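Local coordinates for probable quinone reductase Qor (NADPH:quinone reductase) (Zeta-crystallin homolog protein) (Mycobacterium tuberculosis, PDB 4RVU) that binds NADPH and, as in other quinone oxidoreductases of its family, probably passes electrons from this cofactor to quinone substrates, at residues E33-A38 with T70-G75; I41-I46 with G98-F103; A133-K138 with T269-F274. All coordinates share one frame; numbering follows the deposited sequence.

Contact 1 of 3, residues E33-A38 with T70-G75; sequences ELLIKA and TVEAVG
Leu35 faces both Glu72 and Ala73 across an antiparallel pair of strands, 33-38 and 70-74, and this doubling is a classic beta bulge in the GroES-like domain. Leu35 O accepts two bonds there, a short one from Glu72 N (2.8 Å) and a weak one from Ala73 N (3.4 Å). Before the bulge Leu34 pairs with Val74; beyond it the register is shifted by one residue, and Ile36 stands opposite Val71.

Leu35 CB meets Ala73 O at 3.6 Å and lies 4.1 Å from Ala73 CB. With CG anti to the backbone N (chi1 173°), the chain runs beside that of Glu72, CG meeting Glu72 CB and CD2 reaching Glu72 CG at 3.9 Å. Glu72 itself bends at its second torsion, which sets OE1 3.9 Å from Lys37 CB; the lysine chain extends onward, leaving NZ 5.7 Å from Glu72 OE1, opposite charges not in contact. On the face of Leu34 and Ile36, Leu34 CD2 touches Val74 CG2 and, more loosely, Val71 CG1. Strand 103-107 borders the other edge of 33-38. At the start of 33-38, Gly75 N donates to Glu33 O at 2.7 Å, nearly in line with the carbonyl bond.

Contact 2 of 3, residues I41-I46 with G98-F103; sequences IGVNFI and GAYAEF. With NDP (NADPH dihydro-nicotinamide-adenine-dinucleotide phosphate), chain E.
Ile41 places CG1 anti to its carbonyl carbon (chi1 -63°) and CG2 anti to its backbone N, and both branches rest against the carbonyl oxygen of Ala99. Tyr100, with CG likewise anti to its carbonyl carbon (chi1 -70°), sends its ring obliquely across the isoleucine. CG2 of Ile41 comes 3.7 Å from Tyr100 CD1, while CD1 of Ile41 lies 3.5 Å from Ala99 O and 3.6 Å from Ala101 O. Tyr100 CE1 approaches Gly42 O at 3.7 Å, and the hydroxyl faces both methyls of Val43, 3.9 Å from CG1, the valine side chain standing at about a right angle to the tyrosine.

This packing of side-chain carbons, partly onto backbone carbonyls, ties strand 40-42 of the GroES-like domain to the loop between strands 90-93 and 103-107, where Tyr100 is the centre of an inverse gamma turn. The buried hydroxyl is hydrogen-bonded to Asp47 and His316; Asp47 also accepts from Asn44 N, linking the tyrosine to the start of helix 45-52.

At that start the chain turns to NADPH. Phe45 N donates to the nicotinamide-side phosphate oxygen O2N of the cofactor at 3.3 Å, and Phe45 CB packs on the adjoining ribose, 3.6 Å from C3D of NADPH. The ring continues along the pyrophosphate, its CE2 lying 3.6 Å from C5B of NADPH, and its tip CZ nears the adenine at C2A.

Contact 3 of 3, residues A133-K138 with T269-F274; sequences AHYLLK and TRPSLF. With NDP (NADPH dihydro-nicotinamide-adenine-dinucleotide phosphate), chain E.
The carboxamide oxygen O7N of NADPH is gripped from two sides of this contact: Tyr135 OH donates to it at 2.7 Å, and Leu273 N at 2.9 Å. On the same carboxamide, N7N donates to Pro271 O (3.0 Å, 152° at the hydrogen). The nicotinamide amide therefore bonds through both its oxygen and its nitrogen, which should fix its rotation. Pro271 O takes a second bond from Arg270 NH1, the arginine chain bending back at its second torsion to reach it.

Tyr135 holds CG between its backbone N and carbonyl carbon (chi1 84°), a setting that swings the ring off helix 120-140 toward the loop. The oxygen O7N meets the ring at its edge, in plane. Pro271 and Leu273 meet the ring obliquely at its CE1 and CE2 sides: CE1 touches Pro271 CB at 3.6 Å, and CE2 touches Leu273 CA at 3.6 Å, with Leu273 CD1 3.7 Å from Tyr135 CD2. Leu136, one residue along, sets CD2 against Pro271 CG at 4.1 Å.

The loop leaves strand 267-269, an edge strand, within this chain, of the parallel Rossmann-type sheet. Thr269 pairs antiparallel with a strand of the second subunit, so the sheet runs on across the dimer interface; Ser272 N is hydrogen-bonded to Ser265 of that subunit. Phe276 stacks on the Tyr135 ring, and Leu136 packs on Phe245, another NADPH-binding residue.

Contact 1 is the most peripheral, its centre about 23 Å from the centre of the chain, and partly buried, whereas contacts 2 and 3 are buried. Backbone bonding between strands dominates contact 1; contact 2 joins a strand to a loop by side-chain packing, partly onto backbone carbonyls, and contact 3 joins a helix to a loop around a polar cofactor group. Contacts 1 and 2 share a sheet and touch: Ala38 N lies 2.8 Å from Glu102 O, a probable hydrogen bond, and Phe103 packs on Lys37 and Glu72. Contact 3 touches neither, but NADPH bridges it to contact 2, which meets phosphate, ribose and adenine while contact 3 holds the nicotinamide amide.

Contact 1 of 3, residues E33-A38 with T70-G75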
loop_
_atom_site.group_PDB
_atom_site.type_symbol
_atom_site.label_atom_id
_atom_site.label_comp_id
_atom_site.label_asym_id
_atom_site.label_seq_id
_atom_site.Cartn_x
_atom_site.Cartn_y
_atom_site.Cartn_z
ATOM N N GLU A 33 22.855 -26.224 1.875
ATOM C CA GLU A 33 23.633 -25.394 0.947
ATOM C C GLU A 33 24.329 -26.142 -0.180
ATOM O O GLU A 33 24.673 -27.319 -0.060
ATOM C CB GLU A 33 24.669 -24.564 1.710
ATOM C CG GLU A 33 24.054 -23.570 2.678
ATOM C CD GLU A 33 25.087 -22.714 3.379
ATOM O OE1 GLU A 33 26.257 -23.134 3.453
ATOM O OE2 GLU A 33 24.720 -21.621 3.864
ATOM N N LEU A 34 24.527 -25.427 -1.283
ATOM C CA LEU A 34 25.337 -25.900 -2.396
ATOM C C LEU A 34 26.610 -25.083 -2.387
ATOM O O LEU A 34 26.603 -23.936 -1.935
ATOM C CB LEU A 34 24.599 -25.645 -3.708
ATOM C CG LEU A 34 23.213 -26.254 -3.845
ATOM C CD1 LEU A 34 22.463 -25.604 -5.005
ATOM C CD2 LEU A 34 23.354 -27.736 -4.061
ATOM N N LEU A 35 27.706 -25.661 -2.878
ATOM C CA LEU A 35 28.925 -24.902 -3.106
ATOM C C LEU A 35 29.002 -24.662 -4.610
ATOM O O LEU A 35 28.968 -25.611 -5.390
ATOM C CB LEU A 35 30.144 -25.696 -2.642
ATOM C CG LEU A 35 31.510 -25.093 -2.975
ATOM C CD1 LEU A 35 31.744 -23.837 -2.154
ATOM C CD2 LEU A 35 32.620 -26.115 -2.739
ATOM N N ILE A 36 29.048 -23.397 -5.014
ATOM C CA ILE A 36 28.998 -23.047 -6.424
ATOM C C ILE A 36 30.358 -22.527 -6.868
ATOM O O ILE A 36 30.928 -21.650 -6.223
ATOM C CB ILE A 36 27.908 -21.975 -6.672
ATOM C CG1 ILE A 36 26.528 -22.542 -6.307
ATOM C CG2 ILE A 36 27.939 -21.473 -8.115
ATOM C CD1 ILE A 36 25.401 -21.537 -6.345
ATOM N N LYS A 37 30.893 -23.079 -7.952
ATOM C CA LYS A 37 32.068 -22.477 -8.567
ATOM C C LYS A 37 31.592 -21.430 -9.574
ATOM O O LYS A 37 30.976 -21.765 -10.590
ATOM C CB LYS A 37 32.957 -23.519 -9.255
ATOM C CG LYS A 37 34.211 -22.885 -9.887
ATOM C CD LYS A 37 35.191 -23.880 -10.482
ATOM C CE LYS A 37 36.430 -23.134 -10.971
ATOM N NZ LYS A 37 37.325 -23.976 -11.817
ATOM N N ALA A 38 31.875 -20.164 -9.282
ATOM C CA ALA A 38 31.357 -19.044 -10.080
ATOM C C ALA A 38 31.822 -19.019 -11.537
ATOM O O ALA A 38 33.008 -19.233 -11.837
ATOM C CB ALA A 38 31.688 -17.728 -9.409
ATOM N N THR A 70 28.822 -23.598 -11.520
ATOM C CA THR A 70 28.576 -25.031 -11.446
ATOM C C THR A 70 28.606 -25.520 -10.009
ATOM O O THR A 70 29.368 -25.010 -9.185
ATOM C CB THR A 70 29.589 -25.835 -12.305
ATOM O OG1 THR A 70 30.917 -25.390 -12.008
ATOM C CG2 THR A 70 29.304 -25.625 -13.781
ATOM N N VAL A 71 27.760 -26.500 -9.710
ATOM C CA VAL A 71 27.729 -27.073 -8.369
ATOM C C VAL A 71 28.981 -27.917 -8.161
ATOM O O VAL A 71 29.153 -28.962 -8.802
ATOM C CB VAL A 71 26.469 -27.912 -8.134
ATOM C CG1 VAL A 71 26.498 -28.532 -6.740
ATOM C CG2 VAL A 71 25.223 -27.042 -8.293
ATOM N N GLU A 72 29.860 -27.438 -7.284
ATOM C CA GLU A 72 31.126 -28.105 -6.987
ATOM C C GLU A 72 30.915 -29.161 -5.899
ATOM O O GLU A 72 31.588 -30.197 -5.873
ATOM C CB GLU A 72 32.146 -27.062 -6.516
ATOM C CG GLU A 72 33.534 -27.608 -6.214
ATOM C CD GLU A 72 34.457 -27.568 -7.418
ATOM O OE1 GLU A 72 33.982 -27.223 -8.521
ATOM O OE2 GLU A 72 35.657 -27.887 -7.256
ATOM N N ALA A 73 29.975 -28.886 -4.998
ATOM C CA ALA A 73 29.662 -29.794 -3.898
ATOM C C ALA A 73 28.288 -29.478 -3.321
ATOM O O ALA A 73 27.807 -28.347 -3.411
ATOM C CB ALA A 73 30.722 -29.704 -2.803
ATOM N N VAL A 74 27.671 -30.488 -2.716
ATOM C CA VAL A 74 26.400 -30.333 -2.028
ATOM C C VAL A 74 26.679 -30.468 -0.537
ATOM O O VAL A 74 27.510 -31.292 -0.139
ATOM C CB VAL A 74 25.401 -31.412 -2.501
ATOM C CG1 VAL A 74 24.104 -31.334 -1.722
ATOM C CG2 VAL A 74 25.140 -31.282 -3.993
ATOM N N GLY A 75 26.025 -29.655 0.287
ATOM C CA GLY A 75 26.224 -29.717 1.728
ATOM C C GLY A 75 26.013 -31.116 2.292
ATOM O O GLY A 75 25.288 -31.924 1.707
#

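Contact 2 of 3, residues I41-I46 with G98-F103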
loop_
_atom_site.group_PDB
_atom_site.type_symbol
_atom_site.label_atom_id
_atom_site.label_comp_id
_atom_site.label_asym_id
_atom_site.label_seq_id
_atom_site.Cartn_x
_atom_site.Cartn_y
_atom_site.Cartn_z
ATOM N N ILE A 41 29.115 -13.377 -11.985
ATOM C CA ILE A 41 28.645 -12.879 -10.694
ATOM C C ILE A 41 27.826 -11.624 -10.919
ATOM O O ILE A 41 28.284 -10.692 -11.570
ATOM C CB ILE A 41 29.849 -12.578 -9.788
ATOM C CG1 ILE A 41 30.613 -13.870 -9.503
ATOM C CG2 ILE A 41 29.414 -11.932 -8.469
ATOM C CD1 ILE A 41 32.058 -13.641 -9.136
ATOM N N GLY A 42 26.614 -11.581 -10.371
ATOM C CA GLY A 42 25.749 -10.437 -10.593
ATOM C C GLY A 42 26.137 -9.251 -9.726
ATOM O O GLY A 42 26.531 -9.410 -8.573
ATOM N N VAL A 43 26.039 -8.058 -10.293
ATOM C CA VAL A 43 26.188 -6.828 -9.520
ATOM C C VAL A 43 24.801 -6.232 -9.278
ATOM O O VAL A 43 23.988 -6.135 -10.201
ATOM C CB VAL A 43 27.113 -5.821 -10.238
ATOM C CG1 VAL A 43 27.177 -4.500 -9.473
ATOM C CG2 VAL A 43 28.510 -6.409 -10.362
ATOM N N ASN A 44 24.521 -5.861 -8.034
ATOM C CA ASN A 44 23.208 -5.307 -7.702
ATOM C C ASN A 44 23.334 -4.064 -6.858
ATOM O O ASN A 44 24.259 -3.957 -6.063
ATOM C CB ASN A 44 22.367 -6.361 -6.988
ATOM C CG ASN A 44 22.007 -7.497 -7.907
ATOM O OD1 ASN A 44 21.115 -7.355 -8.753
ATOM N ND2 ASN A 44 22.726 -8.616 -7.791
ATOM N N PHE A 45 22.412 -3.116 -7.029
ATOM C CA PHE A 45 22.541 -1.851 -6.312
ATOM C C PHE A 45 22.570 -2.062 -4.801
ATOM O O PHE A 45 23.232 -1.315 -4.079
ATOM C CB PHE A 45 21.444 -0.860 -6.697
ATOM C CG PHE A 45 21.934 0.554 -6.775
ATOM C CD1 PHE A 45 22.105 1.311 -5.621
ATOM C CD2 PHE A 45 22.252 1.114 -7.997
ATOM C CE1 PHE A 45 22.577 2.620 -5.695
ATOM C CE2 PHE A 45 22.725 2.411 -8.085
ATOM C CZ PHE A 45 22.889 3.167 -6.933
ATOM N N ILE A 46 21.890 -3.099 -4.329
ATOM C CA ILE A 46 21.898 -3.404 -2.903
ATOM C C ILE A 46 23.288 -3.736 -2.391
ATOM O O ILE A 46 23.569 -3.533 -1.206
ATOM C CB ILE A 46 20.893 -4.527 -2.524
ATOM C CG1 ILE A 46 20.628 -4.536 -1.012
ATOM C CG2 ILE A 46 21.373 -5.877 -2.974
ATOM C CD1 ILE A 46 19.625 -5.588 -0.582
ATOM N N GLY A 98 28.429 -14.406 0.024
ATOM C CA GLY A 98 29.773 -14.144 -0.475
ATOM C C GLY A 98 29.953 -14.379 -1.972
ATOM O O GLY A 98 30.930 -14.992 -2.402
ATOM N N ALA A 99 29.027 -13.864 -2.775
ATOM C CA ALA A 99 29.029 -14.144 -4.215
ATOM C C ALA A 99 30.230 -13.581 -4.986
ATOM O O ALA A 99 30.591 -14.119 -6.043
ATOM C CB ALA A 99 27.718 -13.673 -4.857
ATOM N N TYR A 100 30.830 -12.491 -4.506
ATOM C CA TYR A 100 31.990 -11.927 -5.217
ATOM C C TYR A 100 33.235 -12.743 -4.874
ATOM O O TYR A 100 34.096 -12.281 -4.113
ATOM C CB TYR A 100 32.277 -10.473 -4.827
ATOM C CG TYR A 100 31.314 -9.379 -5.276
ATOM C CD1 TYR A 100 29.990 -9.648 -5.616
ATOM C CD2 TYR A 100 31.745 -8.058 -5.335
ATOM C CE1 TYR A 100 29.113 -8.613 -5.978
ATOM C CE2 TYR A 100 30.888 -7.023 -5.705
ATOM C CZ TYR A 100 29.573 -7.312 -6.013
ATOM O OH TYR A 100 28.744 -6.289 -6.379
ATOM N N ALA A 101 33.328 -13.949 -5.425
ATOM C CA ALA A 101 34.427 -14.870 -5.131
ATOM C C ALA A 101 34.444 -15.948 -6.188
ATOM O O ALA A 101 33.495 -16.068 -6.956
ATOM C CB ALA A 101 34.238 -15.502 -3.755
ATOM N N GLU A 102 35.503 -16.757 -6.213
ATOM C CA GLU A 102 35.559 -17.865 -7.157
ATOM C C GLU A 102 34.592 -18.969 -6.763
ATOM O O GLU A 102 34.101 -19.711 -7.622
ATOM C CB GLU A 102 36.975 -18.423 -7.236
ATOM C CG GLU A 102 37.932 -17.510 -7.950
ATOM C CD GLU A 102 39.299 -18.116 -8.077
ATOM O OE1 GLU A 102 40.076 -18.002 -7.108
ATOM O OE2 GLU A 102 39.585 -18.711 -9.139
ATOM N N PHE A 103 34.325 -19.064 -5.459
ATOM C CA PHE A 103 33.421 -20.063 -4.899
ATOM C C PHE A 103 32.575 -19.422 -3.816
ATOM O O PHE A 103 33.073 -18.595 -3.038
ATOM C CB PHE A 103 34.210 -21.218 -4.266
ATOM C CG PHE A 103 35.049 -22.002 -5.241
ATOM C CD1 PHE A 103 36.333 -21.579 -5.571
ATOM C CD2 PHE A 103 34.568 -23.182 -5.795
ATOM C CE1 PHE A 103 37.110 -22.309 -6.459
ATOM C CE2 PHE A 103 35.343 -23.924 -6.680
ATOM C CZ PHE A 103 36.614 -23.480 -7.016
HETATM P PA NDP E . 20.191 -0.072 -11.933
HETATM O O1A NDP E . 20.895 -0.899 -12.971
HETATM O O2A NDP E . 18.777 0.371 -12.175
HETATM O O5B NDP E . 21.088 1.222 -11.613
HETATM C C5B NDP E . 20.538 2.316 -10.887
HETATM C C4B NDP E . 19.993 3.317 -11.892
HETATM O O4B NDP E . 19.171 4.295 -11.255
HETATM C C3B NDP E . 21.111 4.095 -12.563
HETATM O O3B NDP E . 21.597 3.427 -13.728
HETATM C C2B NDP E . 20.459 5.421 -12.900
HETATM O O2B NDP E . 19.998 5.429 -14.245
HETATM C C1B NDP E . 19.283 5.541 -11.942
HETATM N N9A NDP E . 19.591 6.645 -11.004
HETATM C C8A NDP E . 18.872 7.768 -10.848
HETATM N N7A NDP E . 19.437 8.583 -9.926
HETATM C C5A NDP E . 20.552 7.980 -9.482
HETATM C C6A NDP E . 21.619 8.296 -8.506
HETATM N N6A NDP E . 21.597 9.451 -7.806
HETATM N N1A NDP E . 22.609 7.394 -8.341
HETATM C C2A NDP E . 22.635 6.243 -9.035
HETATM N N3A NDP E . 21.703 5.892 -9.935
HETATM C C4A NDP E . 20.653 6.703 -10.200
HETATM O O3 NDP E . 20.263 -0.859 -10.538
HETATM P PN NDP E . 19.555 -2.284 -10.332
HETATM O O1N NDP E . 18.854 -2.667 -11.608
HETATM O O2N NDP E . 20.566 -3.207 -9.703
HETATM O O5D NDP E . 18.437 -1.952 -9.229
HETATM C C5D NDP E . 17.427 -0.982 -9.493
HETATM C C4D NDP E . 16.860 -0.461 -8.181
HETATM O O4D NDP E . 15.997 -1.439 -7.604
HETATM C C3D NDP E . 17.960 -0.212 -7.169
HETATM O O3D NDP E . 17.625 0.961 -6.430
HETATM C C2D NDP E . 17.918 -1.412 -6.248
HETATM O O2D NDP E . 18.315 -1.038 -4.927
HETATM C C1D NDP E . 16.453 -1.814 -6.304
HETATM N N1N NDP E . 16.210 -3.245 -6.120
HETATM C C2N NDP E . 15.288 -3.620 -5.231
HETATM C C3N NDP E . 14.981 -4.953 -5.005
HETATM C C7N NDP E . 13.938 -5.301 -3.986
HETATM O O7N NDP E . 13.621 -6.467 -3.834
HETATM N N7N NDP E . 13.381 -4.319 -3.279
HETATM C C4N NDP E . 15.678 -6.051 -5.773
HETATM C C5N NDP E . 16.649 -5.511 -6.717
HETATM C C6N NDP E . 16.871 -4.145 -6.856
HETATM P P2B NDP E . 19.578 6.806 -14.961
HETATM O O1X NDP E . 19.553 7.809 -13.844
HETATM O O2X NDP E . 20.660 7.043 -15.974
HETATM O O3X NDP E . 18.238 6.512 -15.572
#

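Contact 3 of 3, residues A133-K138 with T269-F274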
loop_
_atom_site.group_PDB
_atom_site.type_symbol
_atom_site.label_atom_id
_atom_site.label_comp_id
_atom_site.label_asym_id
_atom_site.label_seq_id
_atom_site.Cartn_x
_atom_site.Cartn_y
_atom_site.Cartn_z
ATOM N N ALA A 133 11.462 -8.102 -11.008
ATOM C CA ALA A 133 10.463 -7.671 -11.985
ATOM C C ALA A 133 9.225 -8.566 -11.917
ATOM O O ALA A 133 8.096 -8.076 -11.979
ATOM C CB ALA A 133 11.050 -7.650 -13.398
ATOM N N HIS A 134 9.428 -9.873 -11.756
ATOM C CA HIS A 134 8.295 -10.791 -11.672
ATOM C C HIS A 134 7.377 -10.431 -10.509
ATOM O O HIS A 134 6.168 -10.272 -10.697
ATOM C CB HIS A 134 8.751 -12.242 -11.515
ATOM C CG HIS A 134 7.624 -13.226 -11.523
ATOM N ND1 HIS A 134 6.911 -13.556 -10.387
ATOM C CD2 HIS A 134 7.066 -13.935 -12.535
ATOM C CE1 HIS A 134 5.976 -14.437 -10.699
ATOM N NE2 HIS A 134 6.048 -14.682 -11.997
ATOM N N TYR A 135 7.933 -10.315 -9.305
ATOM C CA TYR A 135 7.064 -10.071 -8.154
ATOM C C TYR A 135 6.418 -8.685 -8.243
ATOM O O TYR A 135 5.274 -8.487 -7.816
ATOM C CB TYR A 135 7.769 -10.356 -6.802
ATOM C CG TYR A 135 8.644 -9.260 -6.189
ATOM C CD1 TYR A 135 8.082 -8.074 -5.712
ATOM C CD2 TYR A 135 10.014 -9.455 -6.009
ATOM C CE1 TYR A 135 8.855 -7.091 -5.136
ATOM C CE2 TYR A 135 10.802 -8.476 -5.421
ATOM C CZ TYR A 135 10.211 -7.299 -4.985
ATOM O OH TYR A 135 10.967 -6.309 -4.392
ATOM N N LEU A 136 7.142 -7.736 -8.826
ATOM C CA LEU A 136 6.601 -6.383 -8.987
ATOM C C LEU A 136 5.389 -6.378 -9.922
ATOM O O LEU A 136 4.391 -5.708 -9.634
ATOM C CB LEU A 136 7.684 -5.417 -9.485
ATOM C CG LEU A 136 8.724 -4.935 -8.468
ATOM C CD1 LEU A 136 9.847 -4.132 -9.139
ATOM C CD2 LEU A 136 8.082 -4.136 -7.328
ATOM N N LEU A 137 5.473 -7.132 -11.018
ATOM C CA LEU A 137 4.436 -7.149 -12.060
ATOM C C LEU A 137 3.330 -8.164 -11.823
ATOM O O LEU A 137 2.250 -8.044 -12.392
ATOM C CB LEU A 137 5.059 -7.438 -13.422
ATOM C CG LEU A 137 5.974 -6.366 -13.983
ATOM C CD1 LEU A 137 6.709 -6.910 -15.192
ATOM C CD2 LEU A 137 5.163 -5.151 -14.369
ATOM N N LYS A 138 3.603 -9.182 -11.015
ATOM C CA LYS A 138 2.638 -10.265 -10.835
ATOM C C LYS A 138 2.007 -10.296 -9.446
ATOM O O LYS A 138 0.927 -10.860 -9.274
ATOM C CB LYS A 138 3.290 -11.626 -11.129
ATOM C CG LYS A 138 3.709 -11.831 -12.583
ATOM C CD LYS A 138 2.505 -12.163 -13.458
ATOM C CE LYS A 138 2.902 -12.360 -14.926
ATOM N NZ LYS A 138 3.837 -13.470 -15.111
ATOM N N THR A 269 3.694 0.861 -1.122
ATOM C CA THR A 269 4.305 -0.342 -0.588
ATOM C C THR A 269 5.800 -0.288 -0.835
ATOM O O THR A 269 6.237 0.255 -1.846
ATOM C CB THR A 269 3.687 -1.611 -1.206
ATOM O OG1 THR A 269 4.321 -2.772 -0.643
ATOM C CG2 THR A 269 3.893 -1.614 -2.727
ATOM N N ARG A 270 6.581 -0.835 0.092
ATOM C CA ARG A 270 8.039 -0.871 -0.067
ATOM C C ARG A 270 8.488 -2.320 0.056
ATOM O O ARG A 270 8.854 -2.770 1.145
ATOM C CB ARG A 270 8.734 -0.017 1.000
ATOM C CG ARG A 270 10.139 0.515 0.599
ATOM C CD ARG A 270 11.129 -0.602 0.237
ATOM N NE ARG A 270 12.438 -0.104 -0.188
ATOM C CZ ARG A 270 13.428 -0.877 -0.632
ATOM N NH1 ARG A 270 13.269 -2.189 -0.731
ATOM N NH2 ARG A 270 14.586 -0.336 -0.988
ATOM N N PRO A 271 8.478 -3.057 -1.068
ATOM C CA PRO A 271 8.753 -4.490 -0.982
ATOM C C PRO A 271 10.243 -4.828 -0.994
ATOM O O PRO A 271 11.090 -4.029 -1.430
ATOM C CB PRO A 271 8.099 -5.042 -2.253
ATOM C CG PRO A 271 8.232 -3.906 -3.249
ATOM C CD PRO A 271 8.032 -2.651 -2.415
ATOM N N SER A 272 10.536 -6.024 -0.492
ATOM C CA SER A 272 11.861 -6.626 -0.559
ATOM C C SER A 272 11.712 -8.038 -1.120
ATOM O O SER A 272 10.756 -8.741 -0.785
ATOM C CB SER A 272 12.483 -6.664 0.838
ATOM O OG SER A 272 13.346 -7.769 0.997
ATOM N N LEU A 273 12.650 -8.430 -1.986
ATOM C CA LEU A 273 12.682 -9.755 -2.612
ATOM C C LEU A 273 12.537 -10.889 -1.586
ATOM O O LEU A 273 11.934 -11.936 -1.867
ATOM C CB LEU A 273 13.994 -9.924 -3.413
ATOM C CG LEU A 273 14.185 -11.254 -4.149
ATOM C CD1 LEU A 273 13.059 -11.451 -5.166
ATOM C CD2 LEU A 273 15.570 -11.380 -4.829
ATOM N N PHE A 274 13.097 -10.677 -0.403
ATOM C CA PHE A 274 12.993 -11.649 0.683
ATOM C C PHE A 274 11.553 -12.136 0.915
ATOM O O PHE A 274 11.320 -13.332 1.126
ATOM C CB PHE A 274 13.581 -11.055 1.966
ATOM C CG PHE A 274 13.473 -11.964 3.153
ATOM C CD1 PHE A 274 14.372 -13.004 3.330
ATOM C CD2 PHE A 274 12.468 -11.780 4.098
ATOM C CE1 PHE A 274 14.274 -13.851 4.428
ATOM C CE2 PHE A 274 12.365 -12.623 5.197
ATOM C CZ PHE A 274 13.273 -13.659 5.361
HETATM P PA NDP E . 20.191 -0.072 -11.933
HETATM O O1A NDP E . 20.895 -0.899 -12.971
HETATM O O2A NDP E . 18.777 0.371 -12.175
HETATM O O5B NDP E . 21.088 1.222 -11.613
HETATM C C5B NDP E . 20.538 2.316 -10.887
HETATM C C4B NDP E . 19.993 3.317 -11.892
HETATM O O4B NDP E . 19.171 4.295 -11.255
HETATM C C3B NDP E . 21.111 4.095 -12.563
HETATM O O3B NDP E . 21.597 3.427 -13.728
HETATM C C2B NDP E . 20.459 5.421 -12.900
HETATM O O2B NDP E . 19.998 5.429 -14.245
HETATM C C1B NDP E . 19.283 5.541 -11.942
HETATM N N9A NDP E . 19.591 6.645 -11.004
HETATM C C8A NDP E . 18.872 7.768 -10.848
HETATM N N7A NDP E . 19.437 8.583 -9.926
HETATM C C5A NDP E . 20.552 7.980 -9.482
HETATM C C6A NDP E . 21.619 8.296 -8.506
HETATM N N6A NDP E . 21.597 9.451 -7.806
HETATM N N1A NDP E . 22.609 7.394 -8.341
HETATM C C2A NDP E . 22.635 6.243 -9.035
HETATM N N3A NDP E . 21.703 5.892 -9.935
HETATM C C4A NDP E . 20.653 6.703 -10.200
HETATM O O3 NDP E . 20.263 -0.859 -10.538
HETATM P PN NDP E . 19.555 -2.284 -10.332
HETATM O O1N NDP E . 18.854 -2.667 -11.608
HETATM O O2N NDP E . 20.566 -3.207 -9.703
HETATM O O5D NDP E . 18.437 -1.952 -9.229
HETATM C C5D NDP E . 17.427 -0.982 -9.493
HETATM C C4D NDP E . 16.860 -0.461 -8.181
HETATM O O4D NDP E . 15.997 -1.439 -7.604
HETATM C C3D NDP E . 17.960 -0.212 -7.169
HETATM O O3D NDP E . 17.625 0.961 -6.430
HETATM C C2D NDP E . 17.918 -1.412 -6.248
HETATM O O2D NDP E . 18.315 -1.038 -4.927
HETATM C C1D NDP E . 16.453 -1.814 -6.304
HETATM N N1N NDP E . 16.210 -3.245 -6.120
HETATM C C2N NDP E . 15.288 -3.620 -5.231
HETATM C C3N NDP E . 14.981 -4.953 -5.005
HETATM C C7N NDP E . 13.938 -5.301 -3.986
HETATM O O7N NDP E . 13.621 -6.467 -3.834
HETATM N N7N NDP E . 13.381 -4.319 -3.279
HETATM C C4N NDP E . 15.678 -6.051 -5.773
HETATM C C5N NDP E . 16.649 -5.511 -6.717
HETATM C C6N NDP E . 16.871 -4.145 -6.856
HETATM P P2B NDP E . 19.578 6.806 -14.961
HETATM O O1X NDP E . 19.553 7.809 -13.844
HETATM O O2X NDP E . 20.660 7.043 -15.974
HETATM O O3X NDP E . 18.238 6.512 -15.572
#